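Local coordinates for protein calreticulin, putative (Trypanosoma cruzi, PDB 5HCF) that probably acts as a lectin-like chaperone, binding carbohydrate and peptide through a globular domain built on the legume lectin fold, at residues A[17-22]-A[98-103]; A[52-57]-A[211-216]; A[63-68]-A[201-206]; A[88-93]-A[206-211]. All coordinates share one frame; numbering follows the deposited sequence. Where two conformers were deposited one is given.

How the interactions relate
From the N terminus, the loop 17-22 is the first to find a distant partner: interaction 1 closes a loop by joining it to 98-103, in the connection between strands 83-91 and 107-114. The chain then enters strand 50-62, which pairs with 211-216 in interaction 2 and so closes the longest loop. Interactions 3 and 4 are nested inside that loop and cross each other, sharing E206, while interaction 1 crosses all three. Interactions 2 and 4 set strands 50-62 and 83-91 on either side of strand 208-217, meeting at V211 and through the K89-D214 salt bridge. Interaction 3 fastens the approach to 208-217 onto the turn between strands 50-62 and 69-76.

Interaction 1 (A[17-22]-A[98-103]); sequences SKHRDD and KFHGET
S17 lies opposite F99 and H19 opposite K98, their CA atoms 5.5 and 5.0 Å apart, as two irregular loops pass at the rim of the sheet. The exposed part is a stack of two imidazoles. H19 has CG anti to its backbone N (chi1 -175°), which places CG on the side of the other loop; the ring lies face to face with that of H100, the centroids 3.9 Å apart and the planes only 11° from parallel. H19 NE2 sits 3.5 Å from H100 CD2, and H100 CB also presses on the H19 ring, a CH-pi contact over the face. Histidine suits both places, being flat enough to stack and polar enough for the surface.

H100 is well fixed. Its ND1 donates in the plane of the ring to K98 O at 2.8 Å, and its backbone N donates almost straight (177°) to T103 OG1, within the type I turn from H100 to T103. On the ring face opposite H19 lies T103 N. Deeper down, S17 OG reaches F99 O at 2.9 Å and also has E97 O as a partner, so a single proton faces two carbonyls. The same oxygen accepts from H19 N at 2.9 Å, an ST turn: a short hydroxyl side chain can grip its own loop and the neighbouring one together. The F99 ring leads away, onto S55 and L91 of the sheet.

The bond to K98 O implies a proton on H100 ND1; having both stacked rings doubly protonated would probably be disfavoured by charge repulsion.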
loop_
_atom_site.group_PDB
_atom_site.type_symbol
_atom_site.label_atom_id
_atom_site.label_comp_id
_atom_site.label_asym_id
_atom_site.label_seq_id
_atom_site.Cartn_x
_atom_site.Cartn_y
_atom_site.Cartn_z
ATOM N N SER A 17 -11.586 10.948 9.082
ATOM C CA SER A 17 -12.113 10.422 10.336
ATOM C C SER A 17 -12.395 11.494 11.386
ATOM O O SER A 17 -11.847 12.591 11.334
ATOM C CB SER A 17 -11.145 9.392 10.911
ATOM O OG SER A 17 -11.517 9.034 12.230
ATOM N N LYS A 18 -13.275 11.168 12.330
ATOM C CA LYS A 18 -13.568 12.054 13.447
ATOM C C LYS A 18 -13.030 11.463 14.751
ATOM O O LYS A 18 -13.426 11.870 15.848
ATOM C CB LYS A 18 -15.073 12.302 13.566
ATOM C CG LYS A 18 -15.675 13.105 12.433
ATOM C CD LYS A 18 -17.138 13.412 12.720
ATOM C CE LYS A 18 -17.337 14.902 13.002
ATOM N NZ LYS A 18 -17.367 15.706 11.743
ATOM N N HIS A 19 -12.125 10.499 14.629
ATOM C CA HIS A 19 -11.574 9.828 15.800
ATOM C C HIS A 19 -10.693 10.773 16.613
ATOM O O HIS A 19 -10.472 10.553 17.804
ATOM C CB HIS A 19 -10.782 8.588 15.383
ATOM C CG HIS A 19 -10.274 7.780 16.535
ATOM N ND1 HIS A 19 -11.092 6.974 17.297
ATOM C CD2 HIS A 19 -9.029 7.650 17.054
ATOM C CE1 HIS A 19 -10.374 6.382 18.236
ATOM N NE2 HIS A 19 -9.119 6.776 18.110
ATOM N N ARG A 20 -10.201 11.829 15.967
ATOM C CA ARG A 20 -9.442 12.870 16.655
ATOM C C ARG A 20 -9.784 14.208 16.001
ATOM O O ARG A 20 -10.037 14.261 14.800
ATOM C CB ARG A 20 -7.934 12.593 16.574
ATOM C CG ARG A 20 -7.564 11.154 16.919
ATOM C CD ARG A 20 -6.071 10.828 16.762
ATOM N NE ARG A 20 -5.261 11.252 17.902
ATOM C CZ ARG A 20 -4.417 12.276 17.895
ATOM N NH1 ARG A 20 -4.269 13.009 16.802
ATOM N NH2 ARG A 20 -3.723 12.571 18.986
ATOM N N ASP A 21 -9.808 15.287 16.778
ATOM C CA ASP A 21 -10.164 16.592 16.220
ATOM C C ASP A 21 -8.966 17.272 15.558
ATOM O O ASP A 21 -9.056 18.420 15.124
ATOM C CB ASP A 21 -10.746 17.514 17.301
ATOM C CG ASP A 21 -9.731 17.887 18.381
ATOM O OD1 ASP A 21 -8.534 17.552 18.250
ATOM O OD2 ASP A 21 -10.133 18.545 19.365
ATOM N N ASP A 22 -7.844 16.561 15.486
ATOM C CA ASP A 22 -6.613 17.170 15.004
ATOM C C ASP A 22 -5.895 16.377 13.915
ATOM O O ASP A 22 -4.682 16.512 13.756
ATOM C CB ASP A 22 -5.657 17.402 16.182
ATOM C CG ASP A 22 -5.217 16.108 16.848
ATOM O OD1 ASP A 22 -5.629 15.022 16.390
ATOM O OD2 ASP A 22 -4.455 16.176 17.833
ATOM N N LYS A 98 -14.960 6.813 12.251
ATOM C CA LYS A 98 -14.256 6.283 13.415
ATOM C C LYS A 98 -13.038 5.497 12.963
ATOM O O LYS A 98 -12.500 4.681 13.709
ATOM C CB LYS A 98 -15.149 5.400 14.278
ATOM C CG LYS A 98 -16.383 6.077 14.835
ATOM C CD LYS A 98 -17.249 5.039 15.524
ATOM C CE LYS A 98 -18.545 5.636 16.047
ATOM N NZ LYS A 98 -19.243 4.649 16.932
ATOM N N PHE A 99 -12.608 5.754 11.733
ATOM C CA PHE A 99 -11.459 5.074 11.164
ATOM C C PHE A 99 -10.177 5.522 11.852
ATOM O O PHE A 99 -9.876 6.710 11.916
ATOM C CB PHE A 99 -11.377 5.352 9.664
ATOM C CG PHE A 99 -10.152 4.786 9.004
ATOM C CD1 PHE A 99 -9.728 3.494 9.278
ATOM C CD2 PHE A 99 -9.426 5.549 8.102
ATOM C CE1 PHE A 99 -8.602 2.979 8.666
ATOM C CE2 PHE A 99 -8.302 5.039 7.488
ATOM C CZ PHE A 99 -7.889 3.751 7.768
ATOM N N HIS A 100 -9.424 4.562 12.370
ATOM C CA HIS A 100 -8.155 4.871 13.016
ATOM C C HIS A 100 -7.246 3.650 13.008
ATOM O O HIS A 100 -7.598 2.603 12.452
ATOM C CB HIS A 100 -8.379 5.368 14.447
ATOM C CG HIS A 100 -8.963 4.337 15.363
ATOM N ND1 HIS A 100 -10.236 3.833 15.204
ATOM C CD2 HIS A 100 -8.444 3.714 16.448
ATOM C CE1 HIS A 100 -10.476 2.943 16.150
ATOM N NE2 HIS A 100 -9.404 2.852 16.918
ATOM N N GLY A 101 -6.075 3.794 13.622
ATOM C CA GLY A 101 -5.069 2.747 13.639
ATOM C C GLY A 101 -5.554 1.371 14.058
ATOM O O GLY A 101 -4.973 0.365 13.659
ATOM N N GLU A 102 -6.621 1.323 14.850
ATOM C CA GLU A 102 -7.104 0.062 15.411
ATOM C C GLU A 102 -8.193 -0.585 14.555
ATOM O O GLU A 102 -8.538 -1.748 14.755
ATOM C CB GLU A 102 -7.630 0.281 16.830
ATOM C CG GLU A 102 -6.660 0.995 17.753
ATOM C CD GLU A 102 -5.586 0.074 18.285
ATOM O OE1 GLU A 102 -5.628 -0.259 19.491
ATOM O OE2 GLU A 102 -4.696 -0.312 17.495
ATOM N N THR A 103 -8.748 0.179 13.623
ATOM C CA THR A 103 -9.737 -0.350 12.690
ATOM C C THR A 103 -9.224 -1.610 11.999
ATOM O O THR A 103 -8.100 -1.636 11.494
ATOM C CB THR A 103 -10.115 0.691 11.622
ATOM O OG1 THR A 103 -10.348 1.961 12.246
ATOM C CG2 THR A 103 -11.359 0.252 10.861
#

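Interaction 2 (A[52-57]-A[211-216]); sequences YALSTA and VGIDVW
T56 and V211 bring their methyls together by matching torsions: chi1 of -169° sets T56 OG1 anti to the backbone N and leaves CG2 between N and the carbonyl carbon, and chi1 of 63° gives V211 CG1 that same crowded position. The two side chains run alongside each other in the same direction, with CG2 and CG1 a tight 3.4 Å apart. T56 OG1 bonds to H13 O in the loop before strand 15-16.

Strands 52-57 and 211-216 run antiparallel, their axes 4.7 Å apart. T56 with V211 and L54 with I213 are hydrogen-bonded pairs; I213 N to L54 O is the shortest of these bonds, at 2.8 Å. S55 and G212 form a non-hydrogen-bonded pair whose CA atoms are 4.1 Å apart, and the glycine leaves S55 CB to rest on its CA, at 3.9 Å. Y52 N donates to V215 O at 2.8 Å. Y52 CB meets V215 CG2 at 4.1 Å, while its hydroxyl bonds to E47 O and S220 OG.

Y52, L54, T56, V211, I213 and V215 share the face packed by W14, V26 and L45. On the other face D214 pairs with K89, near an acetic acid probably from the crystallisation liquor. The chemistry is thus divided: a mostly apolar side within the lectin-like sandwich, and a face where D214 and K89 pair, which by inference from other calreticulins may be the sugar-binding one.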
loop_
_atom_site.group_PDB
_atom_site.type_symbol
_atom_site.label_atom_id
_atom_site.label_comp_id
_atom_site.label_asym_id
_atom_site.label_seq_id
_atom_site.Cartn_x
_atom_site.Cartn_y
_atom_site.Cartn_z
ATOM N N TYR A 52 -2.747 11.079 10.091
ATOM C CA TYR A 52 -3.717 11.220 9.014
ATOM C C TYR A 52 -4.635 9.999 8.991
ATOM O O TYR A 52 -4.207 8.886 9.287
ATOM C CB TYR A 52 -3.006 11.405 7.668
ATOM C CG TYR A 52 -2.209 12.691 7.582
ATOM C CD1 TYR A 52 -0.959 12.804 8.187
ATOM C CD2 TYR A 52 -2.710 13.794 6.900
ATOM C CE1 TYR A 52 -0.231 13.985 8.112
ATOM C CE2 TYR A 52 -1.992 14.975 6.820
ATOM C CZ TYR A 52 -0.755 15.068 7.427
ATOM O OH TYR A 52 -0.052 16.251 7.342
ATOM N N ALA A 53 -5.901 10.217 8.657
ATOM C CA ALA A 53 -6.874 9.131 8.595
ATOM C C ALA A 53 -8.059 9.531 7.731
ATOM O O ALA A 53 -8.984 10.193 8.197
ATOM C CB ALA A 53 -7.343 8.748 9.988
ATOM N N LEU A 54 -8.021 9.114 6.470
ATOM C CA LEU A 54 -9.117 9.350 5.539
ATOM C C LEU A 54 -9.308 8.144 4.622
ATOM O O LEU A 54 -8.367 7.399 4.344
ATOM C CB LEU A 54 -8.873 10.639 4.742
ATOM C CG LEU A 54 -7.544 10.828 4.000
ATOM C CD1 LEU A 54 -7.487 10.047 2.709
ATOM C CD2 LEU A 54 -7.300 12.306 3.731
ATOM N N SER A 55 -10.536 7.956 4.157
ATOM C CA SER A 55 -10.903 6.736 3.449
ATOM C C SER A 55 -11.983 6.984 2.409
ATOM O O SER A 55 -12.663 8.011 2.429
ATOM C CB SER A 55 -11.380 5.663 4.437
ATOM O OG SER A 55 -12.281 6.201 5.392
ATOM N N THR A 56 -12.123 6.040 1.489
ATOM C CA THR A 56 -13.202 6.085 0.516
ATOM C C THR A 56 -13.718 4.669 0.294
ATOM O O THR A 56 -12.986 3.696 0.480
ATOM C CB THR A 56 -12.752 6.702 -0.823
ATOM O OG1 THR A 56 -13.899 6.955 -1.644
ATOM C CG2 THR A 56 -11.794 5.773 -1.552
ATOM N N ALA A 57 -14.981 4.555 -0.094
ATOM C CA ALA A 57 -15.596 3.252 -0.289
ATOM C C ALA A 57 -15.503 2.817 -1.742
ATOM O O ALA A 57 -15.683 3.629 -2.655
ATOM C CB ALA A 57 -17.047 3.276 0.167
ATOM N N VAL A 211 -10.818 1.625 1.009
ATOM C CA VAL A 211 -9.385 1.874 1.058
ATOM C C VAL A 211 -9.169 3.058 1.992
ATOM O O VAL A 211 -9.919 4.033 1.950
ATOM C CB VAL A 211 -8.784 2.166 -0.331
ATOM C CG1 VAL A 211 -9.389 3.428 -0.920
ATOM C CG2 VAL A 211 -7.280 2.302 -0.235
ATOM N N GLY A 212 -8.149 2.981 2.835
ATOM C CA GLY A 212 -7.872 4.062 3.760
ATOM C C GLY A 212 -6.403 4.401 3.860
ATOM O O GLY A 212 -5.540 3.538 3.700
ATOM N N ILE A 213 -6.122 5.670 4.130
ATOM C CA ILE A 213 -4.768 6.109 4.413
ATOM C C ILE A 213 -4.670 6.495 5.875
ATOM O O ILE A 213 -5.253 7.484 6.314
ATOM C CB ILE A 213 -4.339 7.293 3.526
ATOM C CG1 ILE A 213 -4.082 6.812 2.098
ATOM C CG2 ILE A 213 -3.086 7.940 4.074
ATOM C CD1 ILE A 213 -4.024 7.922 1.069
ATOM N N ASP A 214 -3.937 5.685 6.623
ATOM C CA ASP A 214 -3.770 5.874 8.054
ATOM C C ASP A 214 -2.279 5.898 8.359
ATOM O O ASP A 214 -1.657 4.848 8.545
ATOM C CB ASP A 214 -4.476 4.755 8.823
ATOM C CG ASP A 214 -4.020 4.654 10.263
ATOM O OD1 ASP A 214 -3.778 5.707 10.890
ATOM O OD2 ASP A 214 -3.875 3.513 10.755
ATOM N N VAL A 215 -1.698 7.093 8.389
ATOM C CA VAL A 215 -0.254 7.215 8.585
ATOM C C VAL A 215 0.110 8.330 9.551
ATOM O O VAL A 215 -0.661 9.263 9.761
ATOM C CB VAL A 215 0.487 7.475 7.254
ATOM C CG1 VAL A 215 0.223 6.359 6.273
ATOM C CG2 VAL A 215 0.079 8.817 6.666
ATOM N N TRP A 216 1.296 8.216 10.137
ATOM C CA TRP A 216 1.893 9.280 10.930
ATOM C C TRP A 216 3.065 9.872 10.163
ATOM O O TRP A 216 3.862 9.138 9.582
ATOM C CB TRP A 216 2.348 8.751 12.296
ATOM C CG TRP A 216 3.423 9.576 12.953
ATOM C CD1 TRP A 216 4.772 9.361 12.901
ATOM C CD2 TRP A 216 3.237 10.749 13.754
ATOM N NE1 TRP A 216 5.435 10.322 13.623
ATOM C CE2 TRP A 216 4.516 11.189 14.156
ATOM C CE3 TRP A 216 2.114 11.471 14.171
ATOM C CZ2 TRP A 216 4.702 12.315 14.954
ATOM C CZ3 TRP A 216 2.301 12.588 14.964
ATOM C CH2 TRP A 216 3.585 13.000 15.346
#

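Interaction 3 (A[63-68]-A[201-206]); sequences NNEKKS and LHKVPE
H202 is where segment 201-206 first meets the type II beta turn from N64 to K67, the connection between strands 50-62 and 69-76 of the lectin-like sandwich. K66 takes the turn's left-handed position (phi 52°), and the closing bond from K67 N to N64 O is weak; the N64 side chain adds bonds to the backbone of 202-204. At H202 the carbonyl is the acceptor: N64 ND2 donates to H202 O at 2.9 Å, with O in the amide plane but the donor well above the plane of the carbonyl. The imidazole passes the N64 side chain in the opposite sense, ring and amide planes nearly perpendicular, with N64 O at the ring edge; it was modelled in two conformers, and in the one described a water bound to its ND1 also accepts from N64 ND2 and donates to K67 O.

K203 comes next and extends past the asparagine, its CG 4.1 Å from N64 OD1. Its chain then bends, and NZ makes a weak bond to V204 O; the acid of E65 is too distant for a salt bridge, OE2 being 6.3 Å from NZ.

V204 completes the grip with both backbone and side chain, its isopropyl group also touching W106. Asparagine suits position 64 because one short amide both donates and accepts: with CG between N and the carbonyl carbon (chi1 59°), the amide can bridge two backbone groups two residues apart. V204 N donates in the carbonyl plane to a lone pair of N64 OD1, at 3.1 Å and almost perfectly straight (177°).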
loop_
_atom_site.group_PDB
_atom_site.type_symbol
_atom_site.label_atom_id
_atom_site.label_comp_id
_atom_site.label_asym_id
_atom_site.label_seq_id
_atom_site.Cartn_x
_atom_site.Cartn_y
_atom_site.Cartn_z
ATOM N N ASN A 63 -13.974 -8.932 -4.007
ATOM C CA ASN A 63 -13.613 -10.274 -3.571
ATOM C C ASN A 63 -12.540 -10.865 -4.474
ATOM O O ASN A 63 -12.241 -10.319 -5.536
ATOM C CB ASN A 63 -14.842 -11.183 -3.545
ATOM C CG ASN A 63 -14.856 -12.109 -2.341
ATOM O OD1 ASN A 63 -13.871 -12.792 -2.054
ATOM N ND2 ASN A 63 -15.979 -12.137 -1.631
ATOM N N ASN A 64 -11.966 -11.985 -4.050
ATOM C CA ASN A 64 -10.946 -12.663 -4.839
ATOM C C ASN A 64 -11.029 -14.184 -4.716
ATOM O O ASN A 64 -10.012 -14.857 -4.579
ATOM C CB ASN A 64 -9.548 -12.174 -4.444
ATOM C CG ASN A 64 -9.239 -12.411 -2.980
ATOM O OD1 ASN A 64 -10.128 -12.346 -2.130
ATOM N ND2 ASN A 64 -7.976 -12.701 -2.678
ATOM N N GLU A 65 -12.240 -14.728 -4.771
ATOM C CA GLU A 65 -12.410 -16.177 -4.701
ATOM C C GLU A 65 -11.871 -16.845 -5.967
ATOM O O GLU A 65 -12.347 -16.566 -7.069
ATOM C CB GLU A 65 -13.879 -16.545 -4.503
ATOM C CG GLU A 65 -14.073 -17.952 -3.981
ATOM C CD GLU A 65 -15.525 -18.303 -3.787
ATOM O OE1 GLU A 65 -15.864 -19.500 -3.908
ATOM O OE2 GLU A 65 -16.327 -17.385 -3.509
ATOM N N LYS A 66 -10.871 -17.710 -5.798
ATOM C CA LYS A 66 -10.261 -18.430 -6.917
ATOM C C LYS A 66 -9.818 -17.503 -8.044
ATOM O O LYS A 66 -9.850 -17.868 -9.218
ATOM C CB LYS A 66 -11.189 -19.529 -7.432
ATOM C CG LYS A 66 -11.311 -20.731 -6.493
ATOM C CD LYS A 66 -12.124 -21.850 -7.159
ATOM C CE LYS A 66 -12.142 -23.098 -6.277
ATOM N NZ LYS A 66 -10.756 -23.716 -6.230
ATOM N N LYS A 67 -9.399 -16.300 -7.662
ATOM C CA LYS A 67 -9.053 -15.245 -8.606
ATOM C C LYS A 67 -7.904 -14.421 -8.034
ATOM O O LYS A 67 -7.667 -14.418 -6.823
ATOM C CB LYS A 67 -10.253 -14.345 -8.903
ATOM C CG LYS A 67 -11.399 -15.050 -9.595
ATOM C CD LYS A 67 -12.638 -14.172 -9.630
ATOM C CE LYS A 67 -12.408 -12.928 -10.478
ATOM N NZ LYS A 67 -12.098 -13.280 -11.894
ATOM N N SER A 68 -7.159 -13.763 -8.914
ATOM C CA SER A 68 -6.064 -12.905 -8.483
ATOM C C SER A 68 -6.576 -11.601 -7.883
ATOM O O SER A 68 -7.697 -11.159 -8.164
ATOM C CB SER A 68 -5.121 -12.605 -9.650
ATOM O OG SER A 68 -4.258 -13.705 -9.906
ATOM N N LEU A 201 -5.553 -19.030 1.888
ATOM C CA LEU A 201 -4.748 -17.988 2.516
ATOM C C LEU A 201 -4.902 -16.672 1.773
ATOM O O LEU A 201 -5.060 -15.612 2.378
ATOM C CB LEU A 201 -3.273 -18.391 2.556
ATOM C CG LEU A 201 -2.889 -19.567 3.453
ATOM C CD1 LEU A 201 -1.405 -19.868 3.319
ATOM C CD2 LEU A 201 -3.264 -19.290 4.909
ATOM N N HIS A 202 -4.849 -16.752 0.448
ATOM C CA HIS A 202 -4.938 -15.575 -0.413
ATOM C C HIS A 202 -6.276 -14.850 -0.301
ATOM O O HIS A 202 -6.354 -13.644 -0.526
ATOM C CB HIS A 202 -4.714 -15.979 -1.869
ATOM C CG HIS A 202 -5.933 -16.548 -2.524
ATOM N ND1 HIS A 202 -6.849 -15.769 -3.199
ATOM C CD2 HIS A 202 -6.404 -17.817 -2.585
ATOM C CE1 HIS A 202 -7.820 -16.534 -3.661
ATOM N NE2 HIS A 202 -7.573 -17.781 -3.302
ATOM N N LYS A 203 -7.323 -15.592 0.050
ATOM C CA LYS A 203 -8.683 -15.064 0.017
ATOM C C LYS A 203 -9.018 -14.135 1.169
ATOM O O LYS A 203 -8.688 -14.399 2.323
ATOM C CB LYS A 203 -9.677 -16.228 -0.013
ATOM C CG LYS A 203 -11.112 -15.845 -0.316
ATOM C CD LYS A 203 -12.014 -17.060 -0.132
ATOM C CE LYS A 203 -12.257 -17.347 1.350
ATOM N NZ LYS A 203 -13.377 -16.599 1.977
ATOM N N VAL A 204 -9.684 -13.038 0.839
ATOM C CA VAL A 204 -10.174 -12.122 1.850
ATOM C C VAL A 204 -11.246 -12.818 2.675
ATOM O O VAL A 204 -12.148 -13.444 2.119
ATOM C CB VAL A 204 -10.741 -10.835 1.216
ATOM C CG1 VAL A 204 -9.637 -10.068 0.495
ATOM C CG2 VAL A 204 -11.881 -11.161 0.264
ATOM N N PRO A 205 -11.139 -12.732 4.010
ATOM C CA PRO A 205 -12.113 -13.393 4.885
ATOM C C PRO A 205 -13.504 -12.803 4.687
ATOM O O PRO A 205 -14.468 -13.541 4.495
ATOM C CB PRO A 205 -11.580 -13.112 6.292
ATOM C CG PRO A 205 -10.751 -11.893 6.152
ATOM C CD PRO A 205 -10.167 -11.925 4.766
ATOM N N GLU A 206 -13.596 -11.479 4.730
ATOM C CA GLU A 206 -14.821 -10.782 4.367
ATOM C C GLU A 206 -14.552 -9.950 3.123
ATOM O O GLU A 206 -13.400 -9.669 2.809
ATOM C CB GLU A 206 -15.333 -9.907 5.516
ATOM C CG GLU A 206 -15.727 -10.683 6.766
ATOM C CD GLU A 206 -16.672 -11.842 6.463
ATOM O OE1 GLU A 206 -17.439 -11.757 5.477
ATOM O OE2 GLU A 206 -16.643 -12.842 7.213
HETATM O O HOH W 1 -6.296 -13.543 -4.837
#

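Interaction 4 (A[88-93]-A[206-211]); sequences IKLLPS and EPLTHV
V211 meets the other strand with its CG2 branch, which rests in the shallow hollow between I88 and L90, 3.9 Å from L90 CD2 and 4.2 Å from I88 CD1. Further along, L90 offers CB to L208 CD1 at 4.2 Å, so L90 is a bump set between V211 and L208. These branched aliphatic residues suit the sandwich interior, where V71 and F73 of the opposite sheet cover I88, and F58 and W106 meet L208. On the other face L91 carries CD1 over the H210 carbonyl, 3.7 Å from its O, a position reached by turning chi2 to 97°; F99 packs on the same leucine.

Strands 88-91 and 208-211 are antiparallel neighbours, 154° between their directions, interrupted by a classic beta bulge. T209 and H210 both face L91, and L91 O accepts from T209 N at 2.8 Å and from H210 N at 2.9 Å. Helix-like psi at T209 (-26°) makes the extra residue possible. L91 N returns a bond to H210 O.

Past the bulge P92 has no N-H to extend the pairing. Instead P92 CB sits 3.7 Å from P207 O, with CB of E206 close by. T209 CG2 is modelled too near the P92 backbone for its position to be trusted.

One carbonyl thus satisfies two amides, so the bulge adds a residue to strand 208-217 without leaving either N-H lacking an acceptor as the strands part.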
loop_
_atom_site.group_PDB
_atom_site.type_symbol
_atom_site.label_atom_id
_atom_site.label_comp_id
_atom_site.label_asym_id
_atom_site.label_seq_id
_atom_site.Cartn_x
_atom_site.Cartn_y
_atom_site.Cartn_z
ATOM N N ILE A 88 -0.909 2.232 2.448
ATOM C CA ILE A 88 -2.369 2.256 2.429
ATOM C C ILE A 88 -2.936 0.995 3.074
ATOM O O ILE A 88 -2.206 0.028 3.317
ATOM C CB ILE A 88 -2.928 2.369 0.996
ATOM C CG1 ILE A 88 -2.745 1.041 0.252
ATOM C CG2 ILE A 88 -2.264 3.517 0.253
ATOM C CD1 ILE A 88 -3.416 0.989 -1.102
ATOM N N LYS A 89 -4.239 1.013 3.349
ATOM C CA LYS A 89 -4.921 -0.136 3.933
ATOM C C LYS A 89 -6.168 -0.510 3.140
ATOM O O LYS A 89 -6.870 0.359 2.622
ATOM C CB LYS A 89 -5.308 0.151 5.386
ATOM C CG LYS A 89 -4.129 0.371 6.331
ATOM C CD LYS A 89 -4.628 0.664 7.735
ATOM C CE LYS A 89 -3.520 0.561 8.758
ATOM N NZ LYS A 89 -4.026 0.827 10.131
ATOM N N LEU A 90 -6.445 -1.808 3.065
ATOM C CA LEU A 90 -7.684 -2.292 2.468
ATOM C C LEU A 90 -8.533 -2.923 3.571
ATOM O O LEU A 90 -8.075 -3.827 4.271
ATOM C CB LEU A 90 -7.398 -3.294 1.345
ATOM C CG LEU A 90 -6.383 -2.840 0.289
ATOM C CD1 LEU A 90 -6.164 -3.921 -0.753
ATOM C CD2 LEU A 90 -6.830 -1.548 -0.371
ATOM N N LEU A 91 -9.761 -2.440 3.732
ATOM C CA LEU A 91 -10.559 -2.804 4.896
ATOM C C LEU A 91 -11.926 -3.354 4.529
ATOM O O LEU A 91 -12.546 -2.898 3.566
ATOM C CB LEU A 91 -10.741 -1.592 5.813
ATOM C CG LEU A 91 -9.524 -0.702 6.084
ATOM C CD1 LEU A 91 -9.503 0.510 5.164
ATOM C CD2 LEU A 91 -9.493 -0.264 7.540
ATOM N N PRO A 92 -12.402 -4.341 5.308
ATOM C CA PRO A 92 -13.793 -4.802 5.260
ATOM C C PRO A 92 -14.710 -3.759 5.894
ATOM O O PRO A 92 -14.206 -2.732 6.349
ATOM C CB PRO A 92 -13.764 -6.099 6.072
ATOM C CG PRO A 92 -12.638 -5.917 7.018
ATOM C CD PRO A 92 -11.602 -5.103 6.284
ATOM N N SER A 93 -16.017 -4.012 5.908
ATOM C CA SER A 93 -17.004 -3.038 6.377
ATOM C C SER A 93 -16.571 -2.270 7.624
ATOM O O SER A 93 -16.291 -2.863 8.666
ATOM C CB SER A 93 -18.336 -3.729 6.652
ATOM O OG SER A 93 -19.330 -2.770 6.959
ATOM N N GLU A 206 -13.596 -11.479 4.730
ATOM C CA GLU A 206 -14.821 -10.782 4.367
ATOM C C GLU A 206 -14.552 -9.950 3.123
ATOM O O GLU A 206 -13.400 -9.669 2.809
ATOM C CB GLU A 206 -15.333 -9.907 5.516
ATOM C CG GLU A 206 -15.727 -10.683 6.766
ATOM C CD GLU A 206 -16.672 -11.842 6.463
ATOM O OE1 GLU A 206 -17.439 -11.757 5.477
ATOM O OE2 GLU A 206 -16.643 -12.842 7.213
ATOM N N PRO A 207 -15.614 -9.574 2.395
ATOM C CA PRO A 207 -15.414 -8.711 1.224
ATOM C C PRO A 207 -14.785 -7.371 1.601
ATOM O O PRO A 207 -15.046 -6.845 2.684
ATOM C CB PRO A 207 -16.832 -8.525 0.677
ATOM C CG PRO A 207 -17.730 -8.778 1.839
ATOM C CD PRO A 207 -17.040 -9.793 2.698
ATOM N N LEU A 208 -13.967 -6.828 0.706
ATOM C CA LEU A 208 -13.269 -5.576 0.968
ATOM C C LEU A 208 -14.147 -4.406 0.565
ATOM O O LEU A 208 -14.742 -4.412 -0.507
ATOM C CB LEU A 208 -11.938 -5.519 0.216
ATOM C CG LEU A 208 -10.909 -6.591 0.566
ATOM C CD1 LEU A 208 -9.644 -6.426 -0.272
ATOM C CD2 LEU A 208 -10.590 -6.552 2.045
ATOM N N THR A 209 -14.200 -3.381 1.407
ATOM C CA THR A 209 -15.215 -2.352 1.244
ATOM C C THR A 209 -14.643 -0.929 1.208
ATOM O O THR A 209 -15.250 -0.033 0.626
ATOM C CB THR A 209 -16.254 -2.450 2.370
ATOM O OG1 THR A 209 -17.431 -1.724 2.006
ATOM C CG2 THR A 209 -15.691 -1.891 3.660
ATOM N N HIS A 210 -13.486 -0.718 1.825
ATOM C CA HIS A 210 -12.855 0.601 1.819
ATOM C C HIS A 210 -11.356 0.539 1.554
ATOM O O HIS A 210 -10.703 -0.467 1.834
ATOM C CB HIS A 210 -13.081 1.320 3.153
ATOM C CG HIS A 210 -14.511 1.672 3.427
ATOM N ND1 HIS A 210 -15.288 0.972 4.319
ATOM C CD2 HIS A 210 -15.287 2.672 2.946
ATOM C CE1 HIS A 210 -16.495 1.516 4.368
ATOM N NE2 HIS A 210 -16.519 2.544 3.545
ATOM N N VAL A 211 -10.818 1.625 1.009
ATOM C CA VAL A 211 -9.385 1.874 1.058
ATOM C C VAL A 211 -9.169 3.058 1.992
ATOM O O VAL A 211 -9.919 4.033 1.950
ATOM C CB VAL A 211 -8.784 2.166 -0.331
ATOM C CG1 VAL A 211 -9.389 3.428 -0.920
ATOM C CG2 VAL A 211 -7.280 2.302 -0.235
#